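Local coordinates for ORF99 (Acidianus Filamentous Virus 1, PDB 3DF6), which is of unknown function but is stable to heat and acid and may act against a host CRISPR defence, at residues 74-79 / 87-92. The protein carries 2 engineered substitutions. Residues are numbered along the deposited sequence; the frame is centred on the assembly and turned at random.
Sequences FVEYVR and VLSIKG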
# COMPACT_ATOMS: atom_id res chain seq x y z
N PHE C 74 -10.97 -0.12 -5.01
CA PHE C 74 -11.95 -0.84 -4.22
C PHE C 74 -11.76 -0.46 -2.75
O PHE C 74 -10.66 -0.57 -2.22
CB PHE C 74 -11.73 -2.35 -4.37
CG PHE C 74 -11.91 -2.84 -5.76
CD1 PHE C 74 -13.14 -3.38 -6.15
CD2 PHE C 74 -10.86 -2.79 -6.69
CE1 PHE C 74 -13.33 -3.86 -7.45
CE2 PHE C 74 -11.04 -3.25 -8.00
CZ PHE C 74 -12.29 -3.79 -8.38
N VAL C 75 -12.84 -0.01 -2.11
CA VAL C 75 -12.80 0.38 -0.70
C VAL C 75 -13.82 -0.46 0.05
O VAL C 75 -15.01 -0.42 -0.25
CB VAL C 75 -13.10 1.90 -0.46
CG1 VAL C 75 -12.96 2.26 1.01
CG2 VAL C 75 -12.17 2.78 -1.30
N GLU C 76 -13.34 -1.25 1.00
CA GLU C 76 -14.20 -2.06 1.83
C GLU C 76 -14.42 -1.35 3.16
O GLU C 76 -13.45 -1.00 3.84
CB GLU C 76 -13.54 -3.42 2.06
CG GLU C 76 -14.42 -4.46 2.74
CD GLU C 76 -13.63 -5.67 3.24
OE1 GLU C 76 -12.39 -5.66 3.12
OE2 GLU C 76 -14.23 -6.63 3.76
N TYR C 77 -15.67 -1.14 3.55
CA TYR C 77 -15.96 -0.36 4.76
C TYR C 77 -17.25 -0.73 5.47
O TYR C 77 -18.15 -1.36 4.88
CB TYR C 77 -15.97 1.16 4.45
CG TYR C 77 -17.03 1.61 3.46
CD1 TYR C 77 -18.28 2.08 3.89
CD2 TYR C 77 -16.79 1.56 2.08
CE1 TYR C 77 -19.25 2.50 2.96
CE2 TYR C 77 -17.72 1.97 1.17
CZ TYR C 77 -18.95 2.45 1.60
OH TYR C 77 -19.86 2.85 0.67
N VAL C 78 -17.33 -0.30 6.73
CA VAL C 78 -18.56 -0.36 7.51
C VAL C 78 -19.04 1.07 7.80
O VAL C 78 -18.26 1.92 8.24
CB VAL C 78 -18.36 -1.17 8.81
CG1 VAL C 78 -19.66 -1.22 9.64
CG2 VAL C 78 -17.86 -2.59 8.49
N ARG C 79 -20.32 1.33 7.53
CA ARG C 79 -20.91 2.64 7.81
C ARG C 79 -21.26 2.79 9.29
O ARG C 79 -22.04 2.02 9.84
CB ARG C 79 -22.15 2.88 6.95
CG ARG C 79 -21.90 2.96 5.46
CD ARG C 79 -23.13 3.53 4.74
NE ARG C 79 -23.18 3.06 3.35
CZ ARG C 79 -22.81 3.76 2.28
NH1 ARG C 79 -22.39 5.02 2.38
NH2 ARG C 79 -22.89 3.20 1.08
N VAL C 87 -12.83 1.82 7.50
CA VAL C 87 -12.22 1.21 6.33
C VAL C 87 -11.45 -0.05 6.74
O VAL C 87 -10.61 -0.01 7.66
CB VAL C 87 -11.33 2.22 5.58
CG1 VAL C 87 -10.61 1.55 4.38
CG2 VAL C 87 -12.16 3.43 5.08
N LEU C 88 -11.73 -1.15 6.04
CA LEU C 88 -11.13 -2.45 6.34
C LEU C 88 -10.10 -2.86 5.30
O LEU C 88 -9.18 -3.63 5.61
CB LEU C 88 -12.21 -3.53 6.46
CG LEU C 88 -13.24 -3.22 7.56
CD1 LEU C 88 -14.43 -4.15 7.38
CD2 LEU C 88 -12.60 -3.39 8.92
N SER C 89 -10.27 -2.36 4.09
CA SER C 89 -9.35 -2.63 2.98
C SER C 89 -9.49 -1.56 1.90
O SER C 89 -10.58 -0.97 1.74
CB SER C 89 -9.62 -4.01 2.37
OG SER C 89 -8.62 -4.35 1.41
N ILE C 90 -8.39 -1.32 1.18
CA ILE C 90 -8.33 -0.48 0.01
C ILE C 90 -7.44 -1.24 -1.01
O ILE C 90 -6.38 -1.77 -0.64
CB ILE C 90 -7.71 0.93 0.29
CG1 ILE C 90 -8.44 1.64 1.44
CG2 ILE C 90 -7.83 1.81 -0.98
CD1 ILE C 90 -7.83 3.04 1.90
N LYS C 91 -7.89 -1.31 -2.27
CA LYS C 91 -7.15 -1.98 -3.33
C LYS C 91 -7.23 -1.17 -4.61
O LYS C 91 -8.31 -0.69 -4.99
CB LYS C 91 -7.70 -3.38 -3.57
CG LYS C 91 -6.98 -4.20 -4.66
CD LYS C 91 -7.60 -5.61 -4.74
CE LYS C 91 -7.02 -6.48 -5.85
NZ LYS C 91 -5.52 -6.50 -5.81
N GLY C 92 -6.07 -1.01 -5.26
CA GLY C 92 -5.97 -0.23 -6.49
C GLY C 92 -5.47 -1.14 -7.59
O GLY C 92 -4.45 -1.81 -7.44
O HOH W 1 -10.82 -3.37 -0.95
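The F74 ring turns its edge to K91: O of K91 lies near the ring plane, 3.7 Å from CD2. Y77, by contrast, reaches V87 only with its CB, because chi1 of 62° sets CG between the backbone N and the carbonyl carbon and the ring leads away from the neighbouring strand. There it lies nearly parallel to the ring of F57 and meets that of F38 edge-to-face, while OH is hydrogen-bonded to OD2 of D59. R79 puts CG at its edge, and CE1 of Y77 sits over the centre of one guanidinium face, 3.8 Å from the plane.

The two segments belong to an antiparallel beta hairpin, 69-80 with 84-96, within the five-stranded sheet. F74 and K91 form a hydrogen-bonded pair: F74 N gives an almost straight bond to K91 O (2.7 Å, 174°), and K91 N returns one to F74 O. E76 and S89 form the next such pair, and just beyond it lies a classic beta bulge, with L88 and S89 both facing E76. E76 N donates to S89 O, and E76 O takes a bond of 2.8 Å from L88 N plus a weak one of 3.5 Å from S89 N. L88 is the additional residue; it shifts the register by one, and Y77 pairs with V87.

On the buried face CG1 of V75 lies 4.2 Å from CG1 of V87; helix 35-42 covers V75 and I90 through F38 and L41. The other face carries F74, E76, S89 and K91. Here chi1 of -171° sets E76 CG anti to the backbone N; the extended chain crosses L88 obliquely, and OE1 lies 3.3 Å from CB of S89.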